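Local atomic coordinates of BolA (Coxiella burnetii, PDB entry 3TR3), a protein that is of unknown function but belongs to the BolA/IbaG family of stress-induced proteins and probably takes part in a bacterial stress response. Residues 72-75 against 76-80; 43-46 against 47-51; 56-59 against 60-64. All coordinates share one frame; numbering follows the deposited sequence.

Contact 1: residues 72-75 against 76-80; sequences KTYT and PDEYE
The carboxylate oxygen OE1 of E78 is gripped from two directions: the backbone N of T75 donates to OE1 over 3.3 Å, and R50, on helix 47-57, closes a salt bridge onto the same atom. The salt bridge to R50 would tend to keep the glutamate charged. The N-H of T75 points fairly straight at OE1 but comes from above the carboxylate plane, 60° out of it, and OE1 also lies 3.5 Å from CA of Y74. Extended beyond CG, the E78 side chain reaches past the threonine to the strand end.

A second bond runs the other way. OG1 of T75, held between its own backbone N and carbonyl carbon by a chi1 of 61°, accepts from the backbone N of E78 at 3.0 Å. The aliphatic part of E78 crosses the threonine at about a right angle, with CG 3.2 Å from OG1 of T75. Behind this reciprocal pair the first ordinary helical turn closes as the backbone N of Y79 donates to O of T75, also at 3.0 Å.

Two tyrosines flank the junction. CB of Y74 and CB of Y79 approach to 4.3 Å, while the rings, tilted by 55° with centroids 6.0 Å apart, meet obliquely. Both also rest on L38 of strand 32-38, and OH of Y79 makes a weak hydrogen bond to K11 of the second subunit. P76 directly follows the cap and leans on P40.

Together the N-cap threonine and the glutamate three residues later make a capping box, here at the sharp turn where strand 68-74 of the BolA fold passes into the C-terminal helix 76-80.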
loop_
_atom_site.group_PDB
_atom_site.type_symbol
_atom_site.label_atom_id
_atom_site.label_comp_id
_atom_site.label_asym_id
_atom_site.label_seq_id
_atom_site.Cartn_x
_atom_site.Cartn_y
_atom_site.Cartn_z
ATOM N N LYS B 72 -1.786 6.209 10.303
ATOM C CA LYS B 72 -2.469 7.392 9.786
ATOM C C LYS B 72 -3.784 6.952 9.159
ATOM O O LYS B 72 -3.795 6.080 8.292
ATOM C CB LYS B 72 -1.650 8.177 8.782
ATOM C CG LYS B 72 -0.394 8.786 9.340
ATOM C CD LYS B 72 0.518 9.305 8.197
ATOM C CE LYS B 72 1.775 9.959 8.759
ATOM N NZ LYS B 72 2.708 10.356 7.681
ATOM N N THR B 73 -4.882 7.564 9.619
ATOM C CA THR B 73 -6.243 7.171 9.236
ATOM C C THR B 73 -6.962 8.294 8.511
ATOM O O THR B 73 -7.103 9.375 9.048
ATOM C CB THR B 73 -7.066 6.745 10.482
ATOM O OG1 THR B 73 -6.904 7.711 11.532
ATOM C CG2 THR B 73 -6.600 5.353 10.981
ATOM N N TYR B 74 -7.402 8.045 7.282
ATOM C CA TYR B 74 -8.041 9.084 6.491
ATOM C C TYR B 74 -9.380 8.602 5.972
ATOM O O TYR B 74 -9.581 7.415 5.744
ATOM C CB TYR B 74 -7.185 9.495 5.269
ATOM C CG TYR B 74 -5.804 10.042 5.599
ATOM C CD1 TYR B 74 -5.621 11.367 5.981
ATOM C CD2 TYR B 74 -4.677 9.226 5.513
ATOM C CE1 TYR B 74 -4.369 11.858 6.300
ATOM C CE2 TYR B 74 -3.423 9.707 5.814
ATOM C CZ TYR B 74 -3.261 11.017 6.211
ATOM O OH TYR B 74 -1.982 11.475 6.499
ATOM N N THR B 75 -10.297 9.535 5.770
ATOM C CA THR B 75 -11.406 9.231 4.902
ATOM C C THR B 75 -10.891 9.353 3.481
ATOM O O THR B 75 -9.941 10.085 3.214
ATOM C CB THR B 75 -12.596 10.213 5.070
ATOM O OG1 THR B 75 -12.189 11.553 4.745
ATOM C CG2 THR B 75 -13.176 10.138 6.481
ATOM N N PRO B 76 -11.539 8.653 2.558
ATOM C CA PRO B 76 -11.235 8.833 1.141
ATOM C C PRO B 76 -11.200 10.299 0.732
ATOM O O PRO B 76 -10.280 10.679 0.001
ATOM C CB PRO B 76 -12.367 8.085 0.440
ATOM C CG PRO B 76 -12.835 7.045 1.443
ATOM C CD PRO B 76 -12.534 7.586 2.810
ATOM N N ASP B 77 -12.137 11.118 1.205
ATOM C CA ASP B 77 -12.115 12.555 0.895
ATOM C C ASP B 77 -10.931 13.330 1.498
ATOM O O ASP B 77 -10.381 14.176 0.835
ATOM C CB ASP B 77 -13.421 13.252 1.305
ATOM C CG ASP B 77 -14.603 12.832 0.461
ATOM O OD1 ASP B 77 -14.409 12.259 -0.635
ATOM O OD2 ASP B 77 -15.741 13.093 0.916
ATOM N N GLU B 78 -10.565 13.078 2.751
ATOM C CA GLU B 78 -9.416 13.760 3.309
ATOM C C GLU B 78 -8.213 13.421 2.435
ATOM O O GLU B 78 -7.334 14.271 2.232
ATOM C CB GLU B 78 -9.139 13.375 4.771
ATOM C CG GLU B 78 -10.189 13.842 5.773
ATOM C CD GLU B 78 -10.037 13.204 7.153
ATOM O OE1 GLU B 78 -9.243 12.248 7.259
ATOM O OE2 GLU B 78 -10.710 13.657 8.123
ATOM N N TYR B 79 -8.165 12.186 1.920
ATOM C CA TYR B 79 -7.013 11.775 1.138
ATOM C C TYR B 79 -6.975 12.418 -0.271
ATOM O O TYR B 79 -5.959 13.016 -0.622
ATOM C CB TYR B 79 -6.834 10.252 1.092
ATOM C CG TYR B 79 -5.479 9.842 0.536
ATOM C CD1 TYR B 79 -5.347 9.390 -0.777
ATOM C CD2 TYR B 79 -4.318 9.939 1.314
ATOM C CE1 TYR B 79 -4.090 9.014 -1.295
ATOM C CE2 TYR B 79 -3.052 9.582 0.803
ATOM C CZ TYR B 79 -2.950 9.108 -0.503
ATOM O OH TYR B 79 -1.715 8.735 -1.030
ATOM N N GLU B 80 -8.059 12.331 -1.047
ATOM C CA GLU B 80 -8.119 12.974 -2.371
ATOM C C GLU B 80 -7.928 14.502 -2.358
ATOM O O GLU B 80 -7.513 15.071 -3.367
ATOM C CB GLU B 80 -9.451 12.716 -3.085
ATOM C CG GLU B 80 -10.043 11.324 -2.970
ATOM C CD GLU B 80 -11.584 11.354 -3.097
ATOM O OE1 GLU B 80 -12.141 12.447 -3.393
ATOM O OE2 GLU B 80 -12.237 10.299 -2.886
#

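Contact 2: residues 43-46 against 47-51; sequences EGQT and ALTRH
Around the N-cap residue T46, the start of helix 47-57 sets tight backbone and arginine bonds against a looser side bridged by water. On the tight side O of T46 takes the backbone N-H of R50 at 2.8 Å, opening the helical bonding pattern. The arginine then runs back along the loop. Its chain, extended from CG to NE, passes O of T46, with CG 3.4 Å from that oxygen, until NE donates to O of Q45. This bond is bent: NE stands above the carbonyl plane, and the oxygen lies 25° out of the guanidinium plane. The loop carbonyl holds the guanidinium at NE while NH1 is bound beyond it, to O of T73 on strand 68-74 and to the carboxylate of E78 on the helix after it.

At the border between the two sides, OG1 of T46 accepts from the backbone N of T49 at 3.2 Å in a nearly straight capping bond (169°).

The outer side is thinner. Q45 folds at chi2 (-58°) and slants across T49, bringing OE1 within 3.7 Å of CG2 of T49, a loose touch. A water molecule joins OE1 of Q45 to OG1 of T49. It donates to OE1 of Q45 at 2.6 Å, accepts weakly from the backbone N of T46, and lies 3.0 Å from OG1 of T49.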
loop_
_atom_site.group_PDB
_atom_site.type_symbol
_atom_site.label_atom_id
_atom_site.label_comp_id
_atom_site.label_asym_id
_atom_site.label_seq_id
_atom_site.Cartn_x
_atom_site.Cartn_y
_atom_site.Cartn_z
ATOM N N GLU B 43 -15.433 9.015 8.930
ATOM C CA GLU B 43 -16.083 10.332 8.858
ATOM C C GLU B 43 -16.739 10.695 10.185
ATOM O O GLU B 43 -17.588 9.940 10.705
ATOM C CB GLU B 43 -17.084 10.405 7.707
ATOM C CG GLU B 43 -17.618 11.789 7.455
ATOM C CD GLU B 43 -16.562 12.769 6.960
ATOM O OE1 GLU B 43 -15.955 12.524 5.862
ATOM O OE2 GLU B 43 -16.351 13.788 7.673
ATOM N N GLY B 44 -16.314 11.813 10.771
ATOM C CA GLY B 44 -16.940 12.308 12.006
ATOM C C GLY B 44 -16.378 11.657 13.258
ATOM O O GLY B 44 -16.869 11.892 14.354
ATOM N N GLN B 45 -15.335 10.836 13.120
ATOM C CA GLN B 45 -14.807 10.123 14.277
ATOM C C GLN B 45 -13.484 10.769 14.670
ATOM O O GLN B 45 -12.716 11.196 13.832
ATOM C CB GLN B 45 -14.633 8.625 13.975
ATOM C CG GLN B 45 -15.876 7.934 13.454
ATOM C CD GLN B 45 -17.063 8.050 14.433
ATOM O OE1 GLN B 45 -16.867 8.060 15.653
ATOM N NE2 GLN B 45 -18.294 8.160 13.898
ATOM N N THR B 46 -13.205 10.838 15.951
ATOM C CA THR B 46 -11.936 11.381 16.368
ATOM C C THR B 46 -10.754 10.466 15.955
ATOM O O THR B 46 -10.932 9.260 15.670
ATOM C CB THR B 46 -11.915 11.538 17.883
ATOM O OG1 THR B 46 -11.879 10.237 18.499
ATOM C CG2 THR B 46 -13.147 12.324 18.344
ATOM N N ALA B 47 -9.548 11.036 15.942
ATOM C CA ALA B 47 -8.346 10.262 15.600
ATOM C C ALA B 47 -8.244 9.024 16.501
ATOM O O ALA B 47 -7.935 7.917 16.036
ATOM C CB ALA B 47 -7.087 11.121 15.748
ATOM N N LEU B 48 -8.525 9.210 17.786
ATOM C CA LEU B 48 -8.465 8.109 18.736
ATOM C C LEU B 48 -9.437 6.982 18.380
ATOM O O LEU B 48 -9.070 5.813 18.381
ATOM C CB LEU B 48 -8.764 8.615 20.146
ATOM C CG LEU B 48 -8.841 7.468 21.155
ATOM C CD1 LEU B 48 -7.466 6.757 21.272
ATOM C CD2 LEU B 48 -9.325 7.955 22.487
ATOM N N THR B 49 -10.674 7.336 18.061
ATOM C CA THR B 49 -11.649 6.358 17.603
ATOM C C THR B 49 -11.235 5.670 16.308
ATOM O O THR B 49 -11.414 4.459 16.165
ATOM C CB THR B 49 -13.006 7.016 17.362
ATOM O OG1 THR B 49 -13.493 7.493 18.612
ATOM C CG2 THR B 49 -13.986 6.025 16.760
ATOM N N ARG B 50 -10.723 6.448 15.354
ATOM C CA ARG B 50 -10.344 5.893 14.054
ATOM C C ARG B 50 -9.307 4.801 14.297
ATOM O O ARG B 50 -9.439 3.679 13.807
ATOM C CB ARG B 50 -9.781 6.961 13.132
ATOM C CG ARG B 50 -10.784 7.944 12.574
ATOM C CD ARG B 50 -10.066 9.148 11.974
ATOM N NE ARG B 50 -11.028 10.098 11.455
ATOM C CZ ARG B 50 -10.885 10.824 10.347
ATOM N NH1 ARG B 50 -9.783 10.679 9.603
ATOM N NH2 ARG B 50 -11.860 11.684 9.972
ATOM N N HIS B 51 -8.324 5.122 15.133
ATOM C CA HIS B 51 -7.255 4.178 15.478
ATOM C C HIS B 51 -7.787 2.954 16.199
ATOM O O HIS B 51 -7.359 1.848 15.917
ATOM C CB HIS B 51 -6.145 4.851 16.307
ATOM C CG HIS B 51 -5.347 5.874 15.551
ATOM N ND1 HIS B 51 -4.106 6.307 15.973
ATOM C CD2 HIS B 51 -5.613 6.557 14.405
ATOM C CE1 HIS B 51 -3.648 7.208 15.124
ATOM N NE2 HIS B 51 -4.551 7.394 14.178
HETATM O O HOH W 1 -15.695 9.313 17.595
#

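Contact 3: residues 56-59 against 60-64; sequences NALG and SHMQS
L58 and G59 offer their carbonyl oxygens to the turn that follows, and every backbone bond crossing this junction is weak. O of L58 is approached by two amides: the N of H61 at 3.0 Å but strongly bent (127°), and the N of M62 straighter but long, at 3.5 Å. O of G59 is likewise shared, by the N of M62 at 3.3 Å and by the N of Q63 at 3.5 Å. Two acceptors thus divide three donors among themselves, and the N of M62 is split between both. Firmer bonds lie to either side of the crossing, from the N of G59 to O of N56 and from the N of S64 to O of S60.

The weak bonding is consistent with the backbone path here. G59 has phi 50°, a positive value that suits a residue without a side chain, and at this point the path of helix 47-57 is redirected into helix 59-65, whose residues 61-64 open into a wider pi-type turn. In the BolA fold these successive helices link strand 32-38 to strand 68-74, a pair that runs parallel in the sheet.

Apolar contact runs between L58 and M62, a selenomethionine. Their CB atoms lie 3.8 Å apart, and the two side chains cross obliquely. With CG anti to the backbone N (chi1 -162°) and a bend at chi2, M62 brings SE to 4.1 Å from CD1 of L58. Both side chains touch L69 of strand 68-74, and L58 also reaches W13 and I14 on helix 7-17.

H61 contributes through its ring and its CB. CB sits 3.1 Å from O of L58, and the ring lies oblique to that oxygen, while beyond the junction it stacks with W13 and its ND1 is hydrogen-bonded to D65.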
loop_
_atom_site.group_PDB
_atom_site.type_symbol
_atom_site.label_atom_id
_atom_site.label_comp_id
_atom_site.label_asym_id
_atom_site.label_seq_id
_atom_site.Cartn_x
_atom_site.Cartn_y
_atom_site.Cartn_z
ATOM N N ASN B 56 -9.048 -2.806 16.697
ATOM C CA ASN B 56 -10.094 -3.770 16.991
ATOM C C ASN B 56 -10.336 -4.737 15.820
ATOM O O ASN B 56 -10.521 -5.934 16.024
ATOM C CB ASN B 56 -11.378 -3.031 17.409
ATOM C CG ASN B 56 -12.502 -3.972 17.784
ATOM O OD1 ASN B 56 -13.293 -4.364 16.917
ATOM N ND2 ASN B 56 -12.588 -4.338 19.073
ATOM N N ALA B 57 -10.348 -4.194 14.600
ATOM C CA ALA B 57 -10.347 -4.980 13.377
ATOM C C ALA B 57 -9.187 -6.000 13.294
ATOM O O ALA B 57 -9.334 -7.013 12.643
ATOM C CB ALA B 57 -10.326 -4.051 12.145
ATOM N N LEU B 58 -8.038 -5.733 13.926
ATOM C CA LEU B 58 -6.894 -6.656 13.857
ATOM C C LEU B 58 -7.011 -7.759 14.892
ATOM O O LEU B 58 -6.242 -8.735 14.874
ATOM C CB LEU B 58 -5.561 -5.916 14.018
ATOM C CG LEU B 58 -5.038 -5.127 12.819
ATOM C CD1 LEU B 58 -4.032 -4.096 13.248
ATOM C CD2 LEU B 58 -4.422 -6.052 11.756
ATOM N N GLY B 59 -7.982 -7.596 15.798
ATOM C CA GLY B 59 -8.339 -8.603 16.772
ATOM C C GLY B 59 -7.171 -9.164 17.540
ATOM O O GLY B 59 -6.409 -8.416 18.150
ATOM N N SER B 60 -7.014 -10.482 17.486
ATOM C CA SER B 60 -5.976 -11.159 18.240
ATOM C C SER B 60 -4.567 -10.946 17.653
ATOM O O SER B 60 -3.576 -11.117 18.357
ATOM C CB SER B 60 -6.305 -12.651 18.345
ATOM O OG SER B 60 -6.133 -13.293 17.103
ATOM N N HIS B 61 -4.492 -10.589 16.365
ATOM C CA HIS B 61 -3.229 -10.270 15.733
ATOM C C HIS B 61 -2.585 -9.091 16.461
ATOM O O HIS B 61 -1.358 -9.073 16.713
ATOM C CB HIS B 61 -3.427 -9.955 14.242
ATOM C CG HIS B 61 -3.948 -11.115 13.452
ATOM N ND1 HIS B 61 -3.296 -12.332 13.388
ATOM C CD2 HIS B 61 -5.080 -11.257 12.713
ATOM C CE1 HIS B 61 -3.991 -13.164 12.635
ATOM N NE2 HIS B 61 -5.083 -12.536 12.219
HETATM N N MSE B 62 -3.425 -8.122 16.814
HETATM C CA MSE B 62 -2.965 -6.946 17.529
HETATM C C MSE B 62 -2.559 -7.294 18.947
HETATM O O MSE B 62 -1.676 -6.673 19.545
HETATM C CB MSE B 62 -4.050 -5.862 17.555
HETATM C CG MSE B 62 -3.513 -4.456 17.882
HETATM SE SE MSE B 62 -1.960 -3.807 16.737
HETATM C CE MSE B 62 -0.561 -3.535 18.072
ATOM N N GLN B 63 -3.202 -8.299 19.499
ATOM C CA GLN B 63 -3.003 -8.572 20.897
ATOM C C GLN B 63 -1.724 -9.333 21.080
ATOM O O GLN B 63 -0.953 -9.040 21.988
ATOM C CB GLN B 63 -4.210 -9.342 21.447
ATOM C CG GLN B 63 -3.960 -10.075 22.733
ATOM C CD GLN B 63 -5.169 -10.901 23.183
ATOM O OE1 GLN B 63 -5.876 -11.491 22.350
ATOM N NE2 GLN B 63 -5.405 -10.951 24.513
ATOM N N SER B 64 -1.501 -10.302 20.195
ATOM C CA SER B 64 -0.416 -11.286 20.322
ATOM C C SER B 64 0.728 -11.227 19.276
ATOM O O SER B 64 1.853 -11.580 19.590
ATOM C CB SER B 64 -1.015 -12.699 20.312
ATOM O OG SER B 64 -1.667 -12.941 21.545
#

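How the contacts relate
Along the chain the order is contact 2, contact 3, contact 1, all within a single BolA-like domain. Contacts 2 and 3 sit at the two ends of helix 47-57, their centres 18 Å apart, and do not touch. Contact 1 follows strand 68-74 into the C-terminal helix; its centre is 12 Å from that of contact 2 but 23 Å from that of contact 3, across the chain's centre. Contacts 1 and 2 are physically coupled: R50 and H51 meet the strand end, R50 also pairs with E78 of the last helix, and T75 meets E43. Two helix starts distant in sequence are thereby fastened together, while contact 3 redirects the chain at the other end of helix 47-57.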